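Local structure of peroxisomal membrane protein LPX1 (Saccharomyces cerevisiae, 2Y6U) at residues 159-170 with 285-295; 312-320 with 332-340. The protein hydrolyses ester bonds as a peroxisomal alpha/beta hydrolase with acyl esterase, lipase and phospholipase A activity. All coordinates share one frame; numbering follows the deposited sequence.

Contact 1: 159-170 with 285-295; sequences PNLFHLLILIEP and KRTIHIVGARS
Leu165 and Leu167 leave a hollow between them into which Thr287 pushes its methyl group, CG2 lying 3.5 Å from CD1 of Leu167. Strands 164-168 and 286-292 are parallel neighbours in the central sheet of the alpha/beta-hydrolase fold, their axes 15° apart; the backbone bond from Leu167 N to Ile288 O is 2.8 Å long. Thr287 suits its place because its methyl packs while its OG1 donates to Lys285 O. On the other face, Ile290 stretches CD1 into the notch between Ile166 and Ile168, 3.7 Å from Ile166 CG2. Here helix 330-347 covers Leu164, Ile168 and Ile288, so branched aliphatic residues fill the layer. At the N-terminal end, in the conformer described (a second exists), Lys285 bends at chi2 and chi4, and NZ meets Pro159 O from above its carbonyl plane at 2.7 Å and Phe162 O at 2.6 Å; these bonds and the salt bridge to Asp155 belong to that conformer. At the opposite end Glu169 leaves the strand with a left-handed backbone, and its chain, folded at chi2 (-78°), turns the carboxylate toward the turn 292-295. OE2 takes Gly292 N on its anti side at 2.9 Å, whereas Ser295 OG reaches OE1 from above the carboxylate plane, also at 2.9 Å. OE1 has a further partner in His323. An alanine at Glu169 removes that carboxylate and would probably leave Gly292 N and Ser295 OG without their acceptor and the His323 ring freer to turn. An acid at the end of this strand, bonded to a histidine in the loop after strand 313-318, the last of the main sheet, is consistent with the acid-histidine pair of a hydrolase triad, and the bonds from 292-295 would fix the acid's orientation.

Contact 2: 312-320 with 332-340; sequences NYHLDVIPG and LVIERINHH
At the edge of the alpha/beta-hydrolase sheet a polar cluster centred on Asp316 joins the outermost strand, 313-318, to the helix packed on it, segment 332-340 lying nearly antiparallel with 9.8 Å between the axes. A short acid suits this place because its oxygens can take donors from both strand and helix. His340 NE2 gives a bond of 2.7 Å to the syn lone pair of OD2. OD1 is shared: His314 NE2 comes from one face of the carboxylate plane at 3.1 Å and Arg336 NH1 from the other at 2.9 Å, the guanidinium almost upright (86°) to the carboxylate. Glu335 holds that guanidinium side-on through NE and NH2, which fixes its rotation. The histidines meet edge to face, His340 CE1 lying 3.5 Å from His314 CD2, with planes at 61°; CG anti to the backbone N (chi1 174°) carries the His314 ring out beside His340. Ile318 and Leu332 pass alongside (CG2 to CD1 3.8 Å), and an arginine suits 336 because its aliphatic part packs on Ile318 CD1 while its guanidinium pairs with two acids. Three donors, one the charged Arg336, would probably favour the ionised Asp316, a buried polar link between strand and helix.

In the fold
Contacts 1 and 2 lie 9 Å apart between centres and share a sheet, since strand 286-292 of contact 1 is the neighbour of strand 313-318 of contact 2. A probable hydrogen bond of 2.8 Å joins Val291 O to Ile318 N, another of 2.8 Å joins His289 ND1 to Tyr313 OH, and Ile290 CG2 packs 3.5 Å from Ile318 CG1. Through His340, which touches Ile288, the helix of contact 2 reaches back to contact 1. His323, the partner of Glu169, sits between the two segments of contact 2, in the loop before helix 325-328. The Glu169 side chain lies near, without touching, what is probably the nucleophile elbow (Gly143, Ser145, Gly147), consistent with an active site of this fold.

Contact 1: 159-170 with 285-295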
loop_
_atom_site.group_PDB
_atom_site.type_symbol
_atom_site.label_atom_id
_atom_site.label_comp_id
_atom_site.label_asym_id
_atom_site.label_seq_id
_atom_site.Cartn_x
_atom_site.Cartn_y
_atom_site.Cartn_z
ATOM N N PRO A 159 7.922 -1.566 2.020
ATOM C CA PRO A 159 9.323 -1.542 2.065
ATOM C C PRO A 159 9.964 -2.929 2.338
ATOM O O PRO A 159 11.196 -3.041 2.523
ATOM C CB PRO A 159 9.588 -0.569 3.263
ATOM C CG PRO A 159 8.534 -0.824 4.183
ATOM C CD PRO A 159 7.364 -0.965 3.235
ATOM N N ASN A 160 9.198 -4.004 2.276
ATOM C CA ASN A 160 9.767 -5.305 2.594
ATOM C C ASN A 160 9.907 -6.171 1.354
ATOM O O ASN A 160 10.197 -7.337 1.449
ATOM C CB ASN A 160 8.856 -5.934 3.616
ATOM C CG ASN A 160 8.685 -5.096 4.809
ATOM O OD1 ASN A 160 9.662 -4.858 5.522
ATOM N ND2 ASN A 160 7.408 -4.623 5.098
ATOM N N LEU A 161 9.672 -5.616 0.166
ATOM C CA LEU A 161 9.675 -6.393 -1.042
ATOM C C LEU A 161 11.009 -6.266 -1.806
ATOM O O LEU A 161 11.585 -7.292 -2.083
ATOM C CB LEU A 161 8.547 -6.037 -1.971
ATOM C CG LEU A 161 8.311 -6.828 -3.311
ATOM C CD1 LEU A 161 8.004 -8.249 -2.989
ATOM C CD2 LEU A 161 7.192 -6.072 -4.154
ATOM N N PHE A 162 11.380 -5.099 -2.277
ATOM C CA PHE A 162 12.570 -4.988 -3.124
ATOM C C PHE A 162 13.831 -4.734 -2.275
ATOM O O PHE A 162 13.850 -3.832 -1.455
ATOM C CB PHE A 162 12.354 -3.940 -4.240
ATOM C CG PHE A 162 11.274 -4.300 -5.165
ATOM C CD1 PHE A 162 11.388 -5.340 -6.028
ATOM C CD2 PHE A 162 10.152 -3.494 -5.268
ATOM C CE1 PHE A 162 10.329 -5.692 -6.863
ATOM C CE2 PHE A 162 9.109 -3.826 -6.146
ATOM C CZ PHE A 162 9.215 -4.909 -6.931
ATOM N N HIS A 163 14.887 -5.448 -2.554
ATOM C CA HIS A 163 16.126 -5.274 -1.846
ATOM C C HIS A 163 17.056 -4.271 -2.547
ATOM O O HIS A 163 17.968 -3.789 -1.933
ATOM C CB HIS A 163 16.820 -6.635 -1.787
ATOM C CG HIS A 163 16.002 -7.675 -1.101
ATOM N ND1 HIS A 163 15.173 -8.534 -1.801
ATOM C CD2 HIS A 163 15.803 -7.939 0.227
ATOM C CE1 HIS A 163 14.526 -9.314 -0.929
ATOM N NE2 HIS A 163 14.879 -8.968 0.307
ATOM N N LEU A 164 16.893 -4.116 -3.838
ATOM C CA LEU A 164 17.767 -3.272 -4.684
ATOM C C LEU A 164 16.870 -2.534 -5.688
ATOM O O LEU A 164 15.965 -3.158 -6.322
ATOM C CB LEU A 164 18.757 -4.169 -5.416
ATOM C CG LEU A 164 19.653 -3.462 -6.438
ATOM C CD1 LEU A 164 20.596 -2.462 -5.667
ATOM C CD2 LEU A 164 20.488 -4.514 -7.193
ATOM N N LEU A 165 17.057 -1.219 -5.816
ATOM C CA LEU A 165 16.322 -0.360 -6.766
ATOM C C LEU A 165 17.308 0.123 -7.782
ATOM O O LEU A 165 18.441 0.557 -7.414
ATOM C CB LEU A 165 15.727 0.843 -6.048
ATOM C CG LEU A 165 14.407 0.620 -5.318
ATOM C CD1 LEU A 165 14.405 -0.422 -4.175
ATOM C CD2 LEU A 165 13.935 2.031 -4.896
ATOM N N ILE A 166 16.955 0.046 -9.057
ATOM C CA ILE A 166 17.774 0.553 -10.123
ATOM C C ILE A 166 16.868 1.512 -10.923
ATOM O O ILE A 166 15.849 1.119 -11.510
ATOM C CB ILE A 166 18.314 -0.538 -11.050
ATOM C CG1 ILE A 166 19.099 -1.591 -10.225
ATOM C CG2 ILE A 166 19.168 0.151 -12.177
ATOM C CD1 ILE A 166 19.726 -2.715 -11.050
ATOM N N LEU A 167 17.183 2.782 -10.861
ATOM C CA LEU A 167 16.389 3.819 -11.456
ATOM C C LEU A 167 17.121 4.367 -12.650
ATOM O O LEU A 167 18.242 4.905 -12.513
ATOM C CB LEU A 167 16.178 4.927 -10.393
ATOM C CG LEU A 167 15.781 4.524 -8.985
ATOM C CD1 LEU A 167 15.664 5.782 -8.092
ATOM C CD2 LEU A 167 14.472 3.733 -8.958
ATOM N N ILE A 168 16.523 4.280 -13.836
ATOM C CA ILE A 168 17.186 4.751 -15.036
ATOM C C ILE A 168 16.429 6.029 -15.397
ATOM O O ILE A 168 15.249 5.999 -15.757
ATOM C CB ILE A 168 17.113 3.753 -16.161
ATOM C CG1 ILE A 168 17.705 2.364 -15.748
ATOM C CG2 ILE A 168 17.834 4.353 -17.447
ATOM C CD1 ILE A 168 17.181 1.198 -16.665
ATOM N N GLU A 169 17.083 7.161 -15.333
ATOM C CA GLU A 169 16.450 8.426 -15.639
ATOM C C GLU A 169 15.084 8.643 -14.999
ATOM O O GLU A 169 14.068 8.950 -15.694
ATOM C CB GLU A 169 16.313 8.553 -17.149
ATOM C CG GLU A 169 17.604 8.816 -17.860
ATOM C CD GLU A 169 18.050 10.353 -17.732
ATOM O OE1 GLU A 169 17.187 11.216 -17.869
ATOM O OE2 GLU A 169 19.240 10.645 -17.581
ATOM N N PRO A 170 14.989 8.410 -13.678
ATOM C CA PRO A 170 13.741 8.571 -13.015
ATOM C C PRO A 170 13.247 10.036 -13.163
ATOM O O PRO A 170 14.047 10.971 -13.094
ATOM C CB PRO A 170 14.046 8.260 -11.549
ATOM C CG PRO A 170 15.470 8.577 -11.403
ATOM C CD PRO A 170 16.095 8.199 -12.757
ATOM N N LYS A 285 16.937 1.321 0.974
ATOM C CA LYS A 285 17.568 0.321 0.143
ATOM C C LYS A 285 18.670 0.882 -0.711
ATOM O O LYS A 285 18.604 2.007 -1.158
ATOM C CB LYS A 285 16.520 -0.294 -0.826
ATOM C CG LYS A 285 15.293 -0.819 -0.173
ATOM C CD LYS A 285 15.562 -1.968 0.847
ATOM C CE LYS A 285 14.301 -2.346 1.629
ATOM N NZ LYS A 285 13.178 -2.717 0.750
ATOM N N ARG A 286 19.647 0.051 -1.022
ATOM C CA ARG A 286 20.592 0.407 -2.036
ATOM C C ARG A 286 19.854 0.775 -3.318
ATOM O O ARG A 286 19.048 -0.006 -3.811
ATOM C CB ARG A 286 21.441 -0.833 -2.307
ATOM C CG ARG A 286 22.408 -0.620 -3.455
ATOM C CD ARG A 286 23.567 0.004 -2.954
ATOM N NE ARG A 286 24.790 0.021 -3.800
ATOM C CZ ARG A 286 25.708 1.015 -3.747
ATOM N NH1 ARG A 286 25.553 2.106 -2.950
ATOM N NH2 ARG A 286 26.801 0.928 -4.517
ATOM N N THR A 287 20.150 1.955 -3.852
ATOM C CA THR A 287 19.501 2.514 -5.002
ATOM C C THR A 287 20.545 3.018 -5.983
ATOM O O THR A 287 21.504 3.859 -5.643
ATOM C CB THR A 287 18.588 3.657 -4.526
ATOM O OG1 THR A 287 17.643 3.155 -3.597
ATOM C CG2 THR A 287 17.848 4.285 -5.751
ATOM N N ILE A 288 20.515 2.433 -7.153
ATOM C CA ILE A 288 21.389 2.814 -8.247
ATOM C C ILE A 288 20.625 3.791 -9.129
ATOM O O ILE A 288 19.496 3.507 -9.540
ATOM C CB ILE A 288 21.718 1.585 -9.096
ATOM C CG1 ILE A 288 22.192 0.418 -8.250
ATOM C CG2 ILE A 288 22.680 1.950 -10.208
ATOM C CD1 ILE A 288 23.439 0.722 -7.237
ATOM N N HIS A 289 21.254 4.896 -9.511
ATOM C CA HIS A 289 20.634 5.902 -10.313
ATOM C C HIS A 289 21.470 5.988 -11.554
ATOM O O HIS A 289 22.654 6.289 -11.496
ATOM C CB HIS A 289 20.660 7.182 -9.512
ATOM C CG HIS A 289 19.961 8.336 -10.145
ATOM N ND1 HIS A 289 20.029 9.601 -9.598
ATOM C CD2 HIS A 289 19.192 8.434 -11.267
ATOM C CE1 HIS A 289 19.324 10.418 -10.344
ATOM N NE2 HIS A 289 18.779 9.739 -11.343
ATOM N N ILE A 290 20.899 5.590 -12.686
ATOM C CA ILE A 290 21.592 5.558 -13.940
ATOM C C ILE A 290 21.047 6.718 -14.742
ATOM O O ILE A 290 19.827 6.859 -14.946
ATOM C CB ILE A 290 21.381 4.255 -14.689
ATOM C CG1 ILE A 290 21.875 3.066 -13.847
ATOM C CG2 ILE A 290 22.109 4.291 -16.134
ATOM C CD1 ILE A 290 21.678 1.665 -14.424
ATOM N N VAL A 291 21.943 7.588 -15.172
ATOM C CA VAL A 291 21.539 8.756 -15.959
ATOM C C VAL A 291 22.319 8.784 -17.248
ATOM O O VAL A 291 23.432 8.281 -17.343
ATOM C CB VAL A 291 21.656 10.091 -15.226
ATOM C CG1 VAL A 291 20.931 10.094 -13.825
ATOM C CG2 VAL A 291 23.133 10.493 -15.066
ATOM N N GLY A 292 21.710 9.356 -18.275
ATOM C CA GLY A 292 22.370 9.666 -19.521
ATOM C C GLY A 292 23.159 11.005 -19.398
ATOM O O GLY A 292 22.611 11.998 -18.970
ATOM N N ALA A 293 24.447 11.033 -19.807
ATOM C CA ALA A 293 25.241 12.251 -19.676
ATOM C C ALA A 293 24.651 13.377 -20.507
ATOM O O ALA A 293 24.790 14.498 -20.156
ATOM C CB ALA A 293 26.766 12.035 -20.199
ATOM N N ARG A 294 24.055 13.097 -21.653
ATOM C CA ARG A 294 23.539 14.172 -22.445
ATOM C C ARG A 294 22.084 14.497 -22.090
ATOM O O ARG A 294 21.448 15.276 -22.801
ATOM C CB ARG A 294 23.694 13.863 -23.922
ATOM C CG ARG A 294 25.085 14.129 -24.425
ATOM C CD ARG A 294 25.284 13.674 -25.861
ATOM N NE ARG A 294 25.199 14.690 -26.940
ATOM C CZ ARG A 294 25.772 15.914 -26.985
ATOM N NH1 ARG A 294 26.437 16.440 -25.961
ATOM N NH2 ARG A 294 25.613 16.670 -28.075
ATOM N N SER A 295 21.522 13.918 -21.023
ATOM C CA SER A 295 20.082 14.142 -20.756
ATOM C C SER A 295 19.812 15.517 -20.057
ATOM O O SER A 295 20.420 15.781 -19.052
ATOM C CB SER A 295 19.560 13.080 -19.784
ATOM O OG SER A 295 18.164 13.266 -19.618
HETATM O O HOH W 1 19.431 -2.626 0.030
HETATM O O HOH W 2 17.253 11.189 -13.301
#

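Contact 2: 312-320 with 332-340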
loop_
_atom_site.group_PDB
_atom_site.type_symbol
_atom_site.label_atom_id
_atom_site.label_comp_id
_atom_site.label_asym_id
_atom_site.label_seq_id
_atom_site.Cartn_x
_atom_site.Cartn_y
_atom_site.Cartn_z
ATOM N N ASN A 312 21.454 5.350 0.724
ATOM C CA ASN A 312 22.343 4.369 0.145
ATOM C C ASN A 312 22.261 4.503 -1.341
ATOM O O ASN A 312 21.442 3.869 -2.001
ATOM C CB ASN A 312 21.978 2.942 0.628
ATOM C CG ASN A 312 23.037 1.882 0.282
ATOM O OD1 ASN A 312 24.044 2.202 -0.406
ATOM N ND2 ASN A 312 22.840 0.637 0.738
ATOM N N TYR A 313 23.106 5.358 -1.909
ATOM C CA TYR A 313 22.905 5.862 -3.263
ATOM C C TYR A 313 24.174 5.732 -4.095
ATOM O O TYR A 313 25.319 5.947 -3.549
ATOM C CB TYR A 313 22.595 7.339 -3.130
ATOM C CG TYR A 313 22.462 8.122 -4.427
ATOM C CD1 TYR A 313 21.289 8.189 -5.098
ATOM C CD2 TYR A 313 23.595 8.768 -5.016
ATOM C CE1 TYR A 313 21.143 8.853 -6.235
ATOM C CE2 TYR A 313 23.463 9.456 -6.116
ATOM C CZ TYR A 313 22.252 9.532 -6.765
ATOM O OH TYR A 313 22.137 10.275 -7.905
ATOM N N HIS A 314 24.013 5.341 -5.371
ATOM C CA HIS A 314 25.121 5.263 -6.293
ATOM C C HIS A 314 24.678 5.805 -7.627
ATOM O O HIS A 314 23.671 5.336 -8.168
ATOM C CB HIS A 314 25.564 3.830 -6.484
ATOM C CG HIS A 314 26.622 3.663 -7.557
ATOM N ND1 HIS A 314 27.976 3.565 -7.285
ATOM C CD2 HIS A 314 26.524 3.647 -8.911
ATOM C CE1 HIS A 314 28.643 3.405 -8.415
ATOM N NE2 HIS A 314 27.797 3.509 -9.421
ATOM N N LEU A 315 25.414 6.751 -8.208
ATOM C CA LEU A 315 25.117 7.285 -9.527
ATOM C C LEU A 315 26.030 6.604 -10.562
ATOM O O LEU A 315 27.269 6.461 -10.348
ATOM C CB LEU A 315 25.382 8.829 -9.594
ATOM C CG LEU A 315 25.013 9.486 -10.962
ATOM C CD1 LEU A 315 23.452 9.624 -11.140
ATOM C CD2 LEU A 315 25.844 10.770 -11.114
ATOM N N ASP A 316 25.449 6.208 -11.723
ATOM C CA ASP A 316 26.238 5.829 -12.898
ATOM C C ASP A 316 25.834 6.711 -14.053
ATOM O O ASP A 316 24.654 6.895 -14.294
ATOM C CB ASP A 316 25.925 4.450 -13.440
ATOM C CG ASP A 316 26.558 3.415 -12.718
ATOM O OD1 ASP A 316 27.825 3.462 -12.539
ATOM O OD2 ASP A 316 25.765 2.601 -12.210
ATOM N N VAL A 317 26.791 7.270 -14.729
ATOM C CA VAL A 317 26.508 8.213 -15.837
ATOM C C VAL A 317 26.885 7.443 -17.123
ATOM O O VAL A 317 28.004 6.940 -17.236
ATOM C CB VAL A 317 27.313 9.495 -15.677
ATOM C CG1 VAL A 317 27.203 10.430 -16.869
ATOM C CG2 VAL A 317 26.866 10.296 -14.392
ATOM N N ILE A 318 25.961 7.350 -18.047
ATOM C CA ILE A 318 26.185 6.674 -19.282
ATOM C C ILE A 318 26.685 7.667 -20.255
ATOM O O ILE A 318 25.961 8.587 -20.631
ATOM C CB ILE A 318 24.865 5.966 -19.828
ATOM C CG1 ILE A 318 24.198 5.019 -18.827
ATOM C CG2 ILE A 318 25.194 5.198 -21.159
ATOM C CD1 ILE A 318 25.107 3.906 -18.307
ATOM N N PRO A 319 27.969 7.505 -20.725
ATOM C CA PRO A 319 28.491 8.510 -21.588
ATOM C C PRO A 319 27.678 8.529 -22.871
ATOM O O PRO A 319 27.300 7.507 -23.333
ATOM C CB PRO A 319 29.978 8.064 -21.864
ATOM C CG PRO A 319 30.029 6.674 -21.486
ATOM C CD PRO A 319 28.871 6.349 -20.580
ATOM N N GLY A 320 27.362 9.729 -23.359
ATOM C CA GLY A 320 26.534 9.960 -24.557
ATOM C C GLY A 320 25.037 9.765 -24.447
ATOM O O GLY A 320 24.281 9.922 -25.468
ATOM N N LEU A 332 25.087 -0.753 -22.717
ATOM C CA LEU A 332 25.715 -0.008 -21.594
ATOM C C LEU A 332 24.887 -0.068 -20.327
ATOM O O LEU A 332 25.432 -0.296 -19.261
ATOM C CB LEU A 332 26.031 1.444 -21.965
ATOM C CG LEU A 332 27.090 1.591 -23.084
ATOM C CD1 LEU A 332 27.301 3.066 -23.444
ATOM C CD2 LEU A 332 28.419 0.915 -22.712
ATOM N N VAL A 333 23.569 0.078 -20.460
ATOM C CA VAL A 333 22.675 0.001 -19.329
ATOM C C VAL A 333 22.666 -1.428 -18.701
ATOM O O VAL A 333 22.778 -1.613 -17.484
ATOM C CB VAL A 333 21.267 0.441 -19.700
ATOM C CG1 VAL A 333 20.276 0.309 -18.491
ATOM C CG2 VAL A 333 21.243 1.944 -20.174
ATOM N N ILE A 334 22.660 -2.428 -19.558
ATOM C CA ILE A 334 22.664 -3.793 -19.091
ATOM C C ILE A 334 23.944 -4.128 -18.326
ATOM O O ILE A 334 23.924 -4.794 -17.255
ATOM C CB ILE A 334 22.454 -4.722 -20.267
ATOM C CG1 ILE A 334 21.023 -4.613 -20.765
ATOM C CG2 ILE A 334 22.829 -6.192 -19.932
ATOM C CD1 ILE A 334 20.826 -5.165 -22.233
ATOM N N GLU A 335 25.058 -3.609 -18.836
ATOM C CA GLU A 335 26.337 -3.864 -18.168
ATOM C C GLU A 335 26.326 -3.304 -16.800
ATOM O O GLU A 335 26.785 -3.973 -15.887
ATOM C CB GLU A 335 27.541 -3.355 -18.953
ATOM C CG GLU A 335 28.825 -3.598 -18.230
ATOM C CD GLU A 335 29.176 -2.506 -17.138
ATOM O OE1 GLU A 335 28.651 -1.346 -17.187
ATOM O OE2 GLU A 335 30.018 -2.809 -16.242
ATOM N N ARG A 336 25.699 -2.136 -16.614
ATOM C CA ARG A 336 25.530 -1.620 -15.283
ATOM C C ARG A 336 24.594 -2.401 -14.383
ATOM O O ARG A 336 24.901 -2.639 -13.231
ATOM C CB ARG A 336 25.090 -0.148 -15.269
ATOM C CG ARG A 336 26.033 0.781 -15.941
ATOM C CD ARG A 336 27.155 1.192 -14.967
ATOM N NE ARG A 336 28.225 0.245 -14.930
ATOM C CZ ARG A 336 29.097 0.100 -13.930
ATOM N NH1 ARG A 336 29.135 0.893 -12.789
ATOM N NH2 ARG A 336 29.999 -0.836 -14.104
ATOM N N ILE A 337 23.449 -2.744 -14.892
ATOM C CA ILE A 337 22.485 -3.483 -14.122
ATOM C C ILE A 337 23.157 -4.823 -13.653
ATOM O O ILE A 337 23.117 -5.183 -12.449
ATOM C CB ILE A 337 21.272 -3.815 -14.971
ATOM C CG1 ILE A 337 20.433 -2.560 -15.302
ATOM C CG2 ILE A 337 20.463 -4.963 -14.310
ATOM C CD1 ILE A 337 19.250 -2.752 -16.285
ATOM N N ASN A 338 23.870 -5.493 -14.550
ATOM C CA ASN A 338 24.513 -6.764 -14.167
ATOM C C ASN A 338 25.582 -6.558 -13.093
ATOM O O ASN A 338 25.731 -7.355 -12.165
ATOM C CB ASN A 338 25.108 -7.455 -15.386
ATOM C CG ASN A 338 24.028 -8.001 -16.324
ATOM O OD1 ASN A 338 22.828 -8.071 -15.924
ATOM N ND2 ASN A 338 24.412 -8.320 -17.550
ATOM N N HIS A 339 26.391 -5.509 -13.280
ATOM C CA HIS A 339 27.419 -5.189 -12.334
ATOM C C HIS A 339 26.813 -5.000 -10.957
ATOM O O HIS A 339 27.253 -5.599 -9.943
ATOM C CB HIS A 339 28.170 -3.880 -12.778
ATOM C CG HIS A 339 29.069 -3.343 -11.717
ATOM N ND1 HIS A 339 30.273 -3.939 -11.416
ATOM C CD2 HIS A 339 28.933 -2.296 -10.855
ATOM C CE1 HIS A 339 30.867 -3.258 -10.448
ATOM N NE2 HIS A 339 30.061 -2.281 -10.067
ATOM N N HIS A 340 25.780 -4.172 -10.890
ATOM C CA HIS A 340 25.238 -3.832 -9.580
ATOM C C HIS A 340 24.530 -4.980 -8.935
ATOM O O HIS A 340 24.607 -5.167 -7.727
ATOM C CB HIS A 340 24.368 -2.587 -9.615
ATOM C CG HIS A 340 25.136 -1.351 -9.862
ATOM N ND1 HIS A 340 26.097 -0.881 -8.988
ATOM C CD2 HIS A 340 25.168 -0.549 -10.948
ATOM C CE1 HIS A 340 26.664 0.194 -9.526
ATOM N NE2 HIS A 340 26.089 0.434 -10.700
#